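Local coordinates for ABC transporter periplasmic peptide-binding protein (PDB 4QFO) that probably binds short peptides in the periplasm for uptake by an ABC transporter, here holding a methionyl-leucine dipeptide, at residues Glu36-Ser41 and Tyr244-Asn249; Thr47-Thr52 and Glu413-Ile418; Met323-Tyr328 and Ala389-Glu394. All coordinates share one frame; numbering follows the deposited sequence.

How the contacts relate
Contacts 1 and 2 form one continuous patch beside the bound Met-Leu dipeptide, with centres about 10 Å apart. Asn38 O lies 2.7 Å from Asn415 ND2, and Glu36 OE2 lies 2.7 Å from Ser51 OG, both probable hydrogen bonds, so the loop at 36-41 is linked to both segments of contact 2. Contact 2 itself touches the peptide, whereas contact 1 stands behind it. Contact 3 is remote: its centre is about 21 Å from that of contact 2 and about 23 Å from that of contact 1. In sequence, contacts 1 and 2 cross, and contact 3 is nested within the loop closed by contact 2.

Contact 1: Glu36-Ser41 and Tyr244-Asn249; sequences EANPVS and YDITPN
Glu36 OE2 is gripped twice, by the hydroxyl of Ser51 and by a salt bridge from Arg383 NH1, while the backbone of the same residue meets Pro248. The CB of Glu36 points away from 244-249, and it is the carbonyl that faces Pro248; Arg383 also bonds the leucine of the ligand. Glu36 O receives a CA-H...O contact from Pro248 CA at 3.2 Å, with an angle of 151° at the hydrogen. Pro248 CB also lies 3.8 Å from Glu36 O, so the proline ring borders the carbonyl.

Ile246 supplies most of the apolar packing and does so with two branches. Its CG2, anti to the backbone N, rests against the Ala37-Asn38 peptide, 3.6 Å from Asn38 N. The longer branch, with CG1 anti to the carbonyl carbon (chi1 -50°), carries CD1 to 3.6 Å from Ala37 O and to 4.0 Å from Pro39 CD, where the two side chains meet at a slant. Thr247 turns the other way: its OG1 bonds Asp245 O at 3.2 Å from well above the carbonyl plane (67° out of it), and Lys256 NZ bonds that hydroxyl as well as Asp245 OD2.

Upstream, strands 30-35 and 241-246 run parallel, Asp245 and Thr247 sharing backbone bonds with Ala35. The contact therefore lies where two neighbouring parallel strands end and their chains run into loops, one leading to helix 50-60 and the other to helix 250-258. Strand ends opening into loops beside the ligand cleft fit the periplasmic binding protein fold.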
loop_
_atom_site.group_PDB
_atom_site.type_symbol
_atom_site.label_atom_id
_atom_site.label_comp_id
_atom_site.label_asym_id
_atom_site.label_seq_id
_atom_site.Cartn_x
_atom_site.Cartn_y
_atom_site.Cartn_z
ATOM N N GLU A 36 -12.137 0.386 -7.530
ATOM C CA GLU A 36 -12.865 -0.426 -6.565
ATOM C C GLU A 36 -13.354 0.392 -5.369
ATOM O O GLU A 36 -14.201 -0.061 -4.610
ATOM C CB GLU A 36 -12.038 -1.656 -6.131
ATOM C CG GLU A 36 -10.876 -1.387 -5.168
ATOM C CD GLU A 36 -9.588 -0.954 -5.850
ATOM O OE1 GLU A 36 -9.614 -0.652 -7.063
ATOM O OE2 GLU A 36 -8.538 -0.912 -5.163
ATOM N N ALA A 37 -12.839 1.607 -5.204
ATOM C CA ALA A 37 -13.214 2.387 -4.031
ATOM C C ALA A 37 -13.020 3.887 -4.185
ATOM O O ALA A 37 -12.249 4.365 -5.018
ATOM C CB ALA A 37 -12.464 1.877 -2.763
ATOM N N ASN A 38 -13.752 4.614 -3.355
ATOM C CA ASN A 38 -13.652 6.058 -3.243
ATOM C C ASN A 38 -12.314 6.510 -2.666
ATOM O O ASN A 38 -11.875 5.979 -1.641
ATOM C CB ASN A 38 -14.769 6.550 -2.335
ATOM C CG ASN A 38 -14.992 8.010 -2.466
ATOM O OD1 ASN A 38 -14.767 8.769 -1.530
ATOM N ND2 ASN A 38 -15.423 8.432 -3.644
ATOM N N PRO A 39 -11.661 7.493 -3.322
ATOM C CA PRO A 39 -10.393 8.051 -2.837
ATOM C C PRO A 39 -10.626 8.809 -1.546
ATOM O O PRO A 39 -11.538 9.634 -1.525
ATOM C CB PRO A 39 -10.017 9.063 -3.935
ATOM C CG PRO A 39 -11.294 9.458 -4.537
ATOM C CD PRO A 39 -12.136 8.191 -4.529
ATOM N N VAL A 40 -9.827 8.559 -0.510
ATOM C CA VAL A 40 -10.016 9.220 0.783
ATOM C C VAL A 40 -9.331 10.576 0.830
ATOM O O VAL A 40 -9.585 11.371 1.723
ATOM C CB VAL A 40 -9.445 8.382 1.956
ATOM C CG1 VAL A 40 -10.081 7.027 1.989
ATOM C CG2 VAL A 40 -7.921 8.272 1.849
ATOM N N SER A 41 -8.428 10.826 -0.113
ATOM C CA SER A 41 -7.731 12.101 -0.164
ATOM C C SER A 41 -7.142 12.296 -1.551
ATOM O O SER A 41 -7.081 11.355 -2.322
ATOM C CB SER A 41 -6.608 12.124 0.863
ATOM O OG SER A 41 -5.848 13.310 0.721
ATOM N N TYR A 244 -12.111 8.206 -13.567
ATOM C CA TYR A 244 -12.163 7.077 -12.668
ATOM C C TYR A 244 -13.597 6.847 -12.223
ATOM O O TYR A 244 -14.194 7.692 -11.558
ATOM C CB TYR A 244 -11.262 7.309 -11.461
ATOM C CG TYR A 244 -9.790 7.195 -11.780
ATOM C CD1 TYR A 244 -9.067 8.297 -12.217
ATOM C CD2 TYR A 244 -9.120 5.988 -11.618
ATOM C CE1 TYR A 244 -7.729 8.200 -12.497
ATOM C CE2 TYR A 244 -7.784 5.884 -11.886
ATOM C CZ TYR A 244 -7.093 6.993 -12.330
ATOM O OH TYR A 244 -5.758 6.895 -12.607
ATOM N N ASP A 245 -14.141 5.701 -12.605
ATOM C CA ASP A 245 -15.520 5.342 -12.291
ATOM C C ASP A 245 -15.558 4.460 -11.048
ATOM O O ASP A 245 -15.180 3.274 -11.093
ATOM C CB ASP A 245 -16.153 4.614 -13.477
ATOM C CG ASP A 245 -17.625 4.342 -13.274
ATOM O OD1 ASP A 245 -18.104 4.519 -12.133
ATOM O OD2 ASP A 245 -18.300 3.949 -14.257
ATOM N N ILE A 246 -15.989 5.056 -9.939
ATOM C CA ILE A 246 -15.990 4.391 -8.641
ATOM C C ILE A 246 -17.036 3.276 -8.587
ATOM O O ILE A 246 -18.232 3.552 -8.462
ATOM C CB ILE A 246 -16.287 5.389 -7.496
ATOM C CG1 ILE A 246 -15.394 6.628 -7.603
ATOM C CG2 ILE A 246 -16.107 4.705 -6.134
ATOM C CD1 ILE A 246 -13.926 6.312 -7.515
ATOM N N THR A 247 -16.579 2.024 -8.654
ATOM C CA THR A 247 -17.480 0.865 -8.693
ATOM C C THR A 247 -17.034 -0.267 -7.762
ATOM O O THR A 247 -16.313 -1.173 -8.178
ATOM C CB THR A 247 -17.565 0.335 -10.119
ATOM O OG1 THR A 247 -17.834 1.430 -11.001
ATOM C CG2 THR A 247 -18.642 -0.725 -10.260
ATOM N N PRO A 248 -17.477 -0.220 -6.499
ATOM C CA PRO A 248 -17.096 -1.169 -5.444
ATOM C C PRO A 248 -17.404 -2.624 -5.767
ATOM O O PRO A 248 -16.610 -3.503 -5.416
ATOM C CB PRO A 248 -17.948 -0.719 -4.245
ATOM C CG PRO A 248 -18.162 0.744 -4.483
ATOM C CD PRO A 248 -18.326 0.866 -5.975
ATOM N N ASN A 249 -18.544 -2.889 -6.391
ATOM C CA ASN A 249 -18.922 -4.268 -6.676
ATOM C C ASN A 249 -18.053 -4.884 -7.786
ATOM O O ASN A 249 -18.082 -4.433 -8.927
ATOM C CB ASN A 249 -20.409 -4.343 -7.044
ATOM C CG ASN A 249 -20.914 -5.778 -7.184
ATOM O OD1 ASN A 249 -21.908 -6.158 -6.570
ATOM N ND2 ASN A 249 -20.232 -6.575 -7.995
#

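Contact 2: Thr47-Thr52 and Glu413-Ile418; sequences TTTGST and EWNTFI. With LEU (leucine), chain D; MET (methionine), chain C.
Trp414 presents its indole edge to Ser51, whose CB lies in the ring plane and whose OG lies near it. One face of the indole carries Ile418 CD1, 3.5 Å above the plane and offset toward the rim; Thr49 CG2 approaches obliquely, 3.7 Å from Trp414 NE1. The leucine OXT of the bound Met-Leu dipeptide lies at the edge too, 3.8 Å from Trp414 CZ2. With CG anti to the backbone N (chi1 -175°), the indole reaches across from its helix, and Trp414 NE1 makes a weak, bent hydrogen bond of 2.9 Å to Ser51 OG (126°). The stronger partner of that hydroxyl is Glu36 OE2.

Thr49 and Ile418 meet tip to tip, with Thr49 OG1 3.3 Å from Ile418 CD1. The same methyl packs on leucine CD2 of the ligand, so Ile418 lines the pocket for its side chain. Two waters bridge the segments: each donates to Asn415 OD1, one also bonding Thr49 OG1 and the other accepting from Thr52 OG1, while Asn415 ND2 is taken by Asn38 O.

Backbone atoms of 47-52 grip the peptide at two points, with Arg383, Tyr385, Ala434 and Asp436 as further partners. Its leucine N donates to Thr48 O at 2.8 Å, and Gly50 N donates to its leucine O at 2.8 Å; Gly50 opens helix 50-60, whose end may add a favourable field. Thr47 OG1 shapes this loop in an ST turn by accepting from Thr49 N, and Glu413 caps the facing helix by accepting from Asn415 N and Thr416 N.

Helix 414-422 is backed by strand 428-434, Trp414 resting on Leu431 and Phe417 on Val429, while Thr48 packs on helix 141-145.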
loop_
_atom_site.group_PDB
_atom_site.type_symbol
_atom_site.label_atom_id
_atom_site.label_comp_id
_atom_site.label_asym_id
_atom_site.label_seq_id
_atom_site.Cartn_x
_atom_site.Cartn_y
_atom_site.Cartn_z
ATOM N N THR A 47 -2.368 8.632 3.527
ATOM C CA THR A 47 -2.989 7.302 3.464
ATOM C C THR A 47 -1.995 6.198 3.093
ATOM O O THR A 47 -0.913 6.481 2.583
ATOM C CB THR A 47 -4.188 7.273 2.454
ATOM O OG1 THR A 47 -4.949 6.071 2.631
ATOM C CG2 THR A 47 -3.696 7.350 1.003
ATOM N N THR A 48 -2.374 4.946 3.352
ATOM C CA THR A 48 -1.650 3.791 2.825
ATOM C C THR A 48 -2.574 2.908 2.000
ATOM O O THR A 48 -2.204 1.807 1.616
ATOM C CB THR A 48 -0.982 2.936 3.929
ATOM O OG1 THR A 48 -1.964 2.505 4.887
ATOM C CG2 THR A 48 0.113 3.737 4.624
ATOM N N THR A 49 -3.767 3.416 1.702
ATOM C CA THR A 49 -4.788 2.632 1.012
ATOM C C THR A 49 -4.588 2.656 -0.496
ATOM O O THR A 49 -4.654 3.717 -1.120
ATOM C CB THR A 49 -6.197 3.164 1.368
ATOM O OG1 THR A 49 -6.408 3.002 2.776
ATOM C CG2 THR A 49 -7.295 2.429 0.601
ATOM N N GLY A 50 -4.359 1.480 -1.077
ATOM C CA GLY A 50 -3.997 1.364 -2.479
ATOM C C GLY A 50 -5.054 1.859 -3.453
ATOM O O GLY A 50 -4.734 2.304 -4.564
ATOM N N SER A 51 -6.318 1.777 -3.046
ATOM C CA SER A 51 -7.419 2.211 -3.903
ATOM C C SER A 51 -7.297 3.689 -4.141
ATOM O O SER A 51 -7.602 4.177 -5.236
ATOM C CB SER A 51 -8.770 1.893 -3.263
ATOM O OG SER A 51 -8.820 0.542 -2.862
ATOM N N THR A 52 -6.842 4.409 -3.116
ATOM C CA THR A 52 -6.611 5.848 -3.256
ATOM C C THR A 52 -5.374 6.147 -4.089
ATOM O O THR A 52 -5.427 6.944 -5.030
ATOM C CB THR A 52 -6.511 6.559 -1.892
ATOM O OG1 THR A 52 -7.775 6.488 -1.236
ATOM C CG2 THR A 52 -6.124 8.035 -2.064
ATOM N N GLU A 413 -17.885 -1.049 4.215
ATOM C CA GLU A 413 -17.250 -0.349 3.095
ATOM C C GLU A 413 -15.747 -0.183 3.335
ATOM O O GLU A 413 -15.311 0.101 4.459
ATOM C CB GLU A 413 -17.901 1.018 2.862
ATOM C CG GLU A 413 -17.316 1.811 1.683
ATOM C CD GLU A 413 -16.140 2.701 2.073
ATOM O OE1 GLU A 413 -16.088 3.150 3.240
ATOM O OE2 GLU A 413 -15.268 2.954 1.206
ATOM N N TRP A 414 -14.976 -0.363 2.266
ATOM C CA TRP A 414 -13.515 -0.470 2.301
ATOM C C TRP A 414 -12.813 0.564 3.178
ATOM O O TRP A 414 -12.097 0.196 4.104
ATOM C CB TRP A 414 -12.973 -0.422 0.870
ATOM C CG TRP A 414 -11.481 -0.640 0.664
ATOM C CD1 TRP A 414 -10.704 -0.032 -0.286
ATOM C CD2 TRP A 414 -10.610 -1.543 1.372
ATOM N NE1 TRP A 414 -9.415 -0.496 -0.212
ATOM C CE2 TRP A 414 -9.328 -1.420 0.797
ATOM C CE3 TRP A 414 -10.786 -2.426 2.434
ATOM C CZ2 TRP A 414 -8.231 -2.148 1.248
ATOM C CZ3 TRP A 414 -9.699 -3.156 2.882
ATOM C CH2 TRP A 414 -8.436 -3.015 2.284
ATOM N N ASN A 415 -13.020 1.846 2.896
ATOM C CA ASN A 415 -12.372 2.901 3.671
ATOM C C ASN A 415 -12.848 2.910 5.115
ATOM O O ASN A 415 -12.053 3.138 6.028
ATOM C CB ASN A 415 -12.576 4.279 3.032
ATOM C CG ASN A 415 -11.923 4.390 1.666
ATOM O OD1 ASN A 415 -10.779 3.976 1.481
ATOM N ND2 ASN A 415 -12.649 4.952 0.702
ATOM N N THR A 416 -14.142 2.656 5.315
ATOM C CA THR A 416 -14.708 2.639 6.654
ATOM C C THR A 416 -14.109 1.463 7.412
ATOM O O THR A 416 -13.766 1.579 8.579
ATOM C CB THR A 416 -16.250 2.511 6.625
ATOM O OG1 THR A 416 -16.816 3.543 5.796
ATOM C CG2 THR A 416 -16.822 2.612 8.039
ATOM N N PHE A 417 -14.013 0.331 6.719
ATOM C CA PHE A 417 -13.387 -0.902 7.201
ATOM C C PHE A 417 -11.970 -0.668 7.721
ATOM O O PHE A 417 -11.642 -1.014 8.859
ATOM C CB PHE A 417 -13.340 -1.898 6.041
ATOM C CG PHE A 417 -12.835 -3.256 6.417
ATOM C CD1 PHE A 417 -13.707 -4.229 6.899
ATOM C CD2 PHE A 417 -11.493 -3.581 6.252
ATOM C CE1 PHE A 417 -13.241 -5.486 7.241
ATOM C CE2 PHE A 417 -11.028 -4.844 6.595
ATOM C CZ PHE A 417 -11.904 -5.797 7.087
ATOM N N ILE A 418 -11.132 -0.075 6.878
ATOM C CA ILE A 418 -9.763 0.241 7.263
ATOM C C ILE A 418 -9.700 1.122 8.525
ATOM O O ILE A 418 -8.919 0.872 9.451
ATOM C CB ILE A 418 -9.026 0.906 6.086
ATOM C CG1 ILE A 418 -8.671 -0.158 5.041
ATOM C CG2 ILE A 418 -7.801 1.654 6.565
ATOM C CD1 ILE A 418 -8.130 0.417 3.749
HETATM N N LEU D . -2.374 -0.929 1.305
HETATM C CA LEU D . -3.482 -1.804 1.638
HETATM C C LEU D . -4.226 -2.097 0.346
HETATM O O LEU D . -4.294 -1.220 -0.524
HETATM C CB LEU D . -4.419 -1.100 2.616
HETATM C CG LEU D . -4.295 -1.320 4.124
HETATM C CD1 LEU D . -2.889 -1.684 4.534
HETATM C CD2 LEU D . -4.815 -0.097 4.887
HETATM O OXT LEU D . -4.774 -3.190 0.138
HETATM N N MET C . 1.098 -0.713 0.525
HETATM C CA MET C . -0.286 -0.337 0.259
HETATM C C MET C . -1.279 -1.388 0.719
HETATM O O MET C . -1.072 -2.585 0.531
HETATM C CB MET C . -0.492 -0.092 -1.238
HETATM C CG MET C . -0.123 1.318 -1.657
HETATM S SD MET C . 0.098 1.509 -3.447
HETATM C CE MET C . -0.933 0.197 -4.092
HETATM O O HOH W 1 -8.740 4.100 3.528
HETATM O O HOH W 2 -9.489 4.375 -0.950
#

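Contact 3: Met323-Tyr328 and Ala389-Glu394; sequences MQAVYY and ARKMAE
Lys391 reaches from helix 389-401 to a backbone carbonyl near the carboxyl end of helix 319-325, one helix packing against the end of another, within the periplasmic binding protein fold. Its CB points toward 323-328, and CG, anti to the backbone N (chi1 -177°), passes 4.3 Å from Val326 CG2. The chain is extended from there on, so each carbon gains on the target: CD skirts Ala325 O, CE lies 4.0 Å from Ala325 CB, and NZ donates to Ala325 O at 2.9 Å. The ammonium comes from above the carbonyl plane, 40° out of it. A positive group beside the carboxyl end of a helix would probably be favourable there. Lys391 NZ also lies obliquely to the Tyr328 ring, and a water bonded to Tyr328 OH accepts a weak bond from Lys391 NZ.

The buried half of the contact is apolar. Val326 and Met392 cross at about a right angle: Val326 CG2 rests 3.9 Å from Met392 CA, and its other branch, CG1, meets Met392 CE at 4.0 Å. Met392 runs straight as far as SD and then bends (chi3 -68°), which brings CE beside Tyr327 as well. That methyl reaches the ring obliquely, 3.7 Å from Tyr327 CE2.

Behind these residues, Met392 and Tyr327 both pack on strand 500-513, through Ile503 and Ala504, and helix 389-401 lies on strands 372-378 and 405-410. The far end of Tyr327 is held in place by a hydrogen bond from the phenol OH to Tyr385 O, and the same OH lies 3.7 Å from Met392 CE.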
loop_
_atom_site.group_PDB
_atom_site.type_symbol
_atom_site.label_atom_id
_atom_site.label_comp_id
_atom_site.label_asym_id
_atom_site.label_seq_id
_atom_site.Cartn_x
_atom_site.Cartn_y
_atom_site.Cartn_z
ATOM N N MET A 323 -6.494 -22.066 -1.047
ATOM C CA MET A 323 -5.694 -21.898 -2.262
ATOM C C MET A 323 -6.478 -22.267 -3.519
ATOM O O MET A 323 -6.380 -21.581 -4.536
ATOM C CB MET A 323 -4.387 -22.696 -2.188
ATOM C CG MET A 323 -3.474 -22.291 -1.033
ATOM S SD MET A 323 -3.149 -20.513 -0.950
ATOM C CE MET A 323 -2.656 -20.164 -2.637
ATOM N N GLN A 324 -7.275 -23.331 -3.438
ATOM C CA GLN A 324 -8.091 -23.767 -4.572
ATOM C C GLN A 324 -9.319 -22.876 -4.820
ATOM O O GLN A 324 -9.550 -22.426 -5.938
ATOM C CB GLN A 324 -8.548 -25.229 -4.394
ATOM C CG GLN A 324 -7.424 -26.234 -4.123
ATOM C CD GLN A 324 -7.896 -27.466 -3.339
ATOM O OE1 GLN A 324 -7.097 -28.158 -2.699
ATOM N NE2 GLN A 324 -9.199 -27.740 -3.387
ATOM N N ALA A 325 -10.105 -22.636 -3.774
ATOM C CA ALA A 325 -11.429 -22.013 -3.910
ATOM C C ALA A 325 -11.404 -20.482 -3.944
ATOM O O ALA A 325 -12.226 -19.864 -4.616
ATOM C CB ALA A 325 -12.341 -22.483 -2.792
ATOM N N VAL A 326 -10.487 -19.873 -3.201
ATOM C CA VAL A 326 -10.350 -18.421 -3.209
ATOM C C VAL A 326 -9.360 -17.940 -4.287
ATOM O O VAL A 326 -9.675 -17.072 -5.108
ATOM C CB VAL A 326 -9.916 -17.893 -1.829
ATOM C CG1 VAL A 326 -9.617 -16.397 -1.899
ATOM C CG2 VAL A 326 -10.985 -18.211 -0.770
ATOM N N TYR A 327 -8.162 -18.511 -4.297
ATOM C CA TYR A 327 -7.153 -18.063 -5.251
ATOM C C TYR A 327 -7.238 -18.739 -6.611
ATOM O O TYR A 327 -6.484 -18.380 -7.508
ATOM C CB TYR A 327 -5.748 -18.204 -4.672
ATOM C CG TYR A 327 -5.499 -17.254 -3.527
ATOM C CD1 TYR A 327 -4.990 -15.971 -3.754
ATOM C CD2 TYR A 327 -5.780 -17.632 -2.217
ATOM C CE1 TYR A 327 -4.764 -15.102 -2.708
ATOM C CE2 TYR A 327 -5.558 -16.768 -1.161
ATOM C CZ TYR A 327 -5.050 -15.505 -1.408
ATOM O OH TYR A 327 -4.843 -14.648 -0.346
ATOM N N TYR A 328 -8.151 -19.703 -6.754
ATOM C CA TYR A 328 -8.386 -20.393 -8.029
ATOM C C TYR A 328 -7.100 -20.976 -8.604
ATOM O O TYR A 328 -6.866 -20.893 -9.805
ATOM C CB TYR A 328 -8.984 -19.428 -9.054
ATOM C CG TYR A 328 -10.470 -19.222 -8.919
ATOM C CD1 TYR A 328 -11.036 -18.919 -7.683
ATOM C CD2 TYR A 328 -11.312 -19.314 -10.032
ATOM C CE1 TYR A 328 -12.396 -18.725 -7.547
ATOM C CE2 TYR A 328 -12.678 -19.120 -9.913
ATOM C CZ TYR A 328 -13.216 -18.829 -8.663
ATOM O OH TYR A 328 -14.574 -18.641 -8.521
ATOM N N ALA A 389 -12.072 -11.912 0.351
ATOM C CA ALA A 389 -11.967 -12.100 1.793
ATOM C C ALA A 389 -13.237 -12.708 2.386
ATOM O O ALA A 389 -13.168 -13.513 3.313
ATOM C CB ALA A 389 -11.632 -10.769 2.484
ATOM N N ARG A 390 -14.390 -12.311 1.850
ATOM C CA ARG A 390 -15.681 -12.840 2.288
ATOM C C ARG A 390 -15.743 -14.362 2.086
ATOM O O ARG A 390 -16.079 -15.104 3.001
ATOM C CB ARG A 390 -16.830 -12.151 1.520
ATOM C CG ARG A 390 -18.148 -11.997 2.270
ATOM C CD ARG A 390 -18.387 -13.117 3.236
ATOM N NE ARG A 390 -19.782 -13.272 3.647
ATOM C CZ ARG A 390 -20.448 -12.420 4.423
ATOM N NH1 ARG A 390 -19.870 -11.308 4.857
ATOM N NH2 ARG A 390 -21.707 -12.681 4.751
ATOM N N LYS A 391 -15.448 -14.828 0.879
ATOM C CA LYS A 391 -15.433 -16.268 0.648
ATOM C C LYS A 391 -14.387 -16.942 1.560
ATOM O O LYS A 391 -14.609 -18.027 2.087
ATOM C CB LYS A 391 -15.189 -16.585 -0.831
ATOM C CG LYS A 391 -15.235 -18.077 -1.172
ATOM C CD LYS A 391 -14.989 -18.314 -2.672
ATOM C CE LYS A 391 -15.236 -19.766 -3.069
ATOM N NZ LYS A 391 -15.092 -19.977 -4.545
ATOM N N MET A 392 -13.266 -16.272 1.785
ATOM C CA MET A 392 -12.256 -16.824 2.681
ATOM C C MET A 392 -12.772 -16.953 4.121
ATOM O O MET A 392 -12.560 -17.987 4.771
ATOM C CB MET A 392 -10.951 -16.010 2.633
ATOM C CG MET A 392 -9.776 -16.691 3.361
ATOM S SD MET A 392 -8.274 -15.698 3.353
ATOM C CE MET A 392 -7.811 -15.741 1.614
ATOM N N ALA A 393 -13.433 -15.905 4.621
ATOM C CA ALA A 393 -14.015 -15.939 5.966
ATOM C C ALA A 393 -15.050 -17.067 6.108
ATOM O O ALA A 393 -15.047 -17.792 7.097
ATOM C CB ALA A 393 -14.622 -14.595 6.333
ATOM N N GLU A 394 -15.906 -17.236 5.106
ATOM C CA GLU A 394 -16.884 -18.332 5.114
ATOM C C GLU A 394 -16.273 -19.730 5.193
ATOM O O GLU A 394 -16.748 -20.569 5.959
ATOM C CB GLU A 394 -17.841 -18.230 3.923
ATOM C CG GLU A 394 -18.769 -17.040 4.052
ATOM C CD GLU A 394 -19.584 -16.788 2.808
ATOM O OE1 GLU A 394 -19.389 -17.516 1.814
ATOM O OE2 GLU A 394 -20.421 -15.858 2.827
HETATM O O HOH W 3 -16.894 -17.811 -6.344
#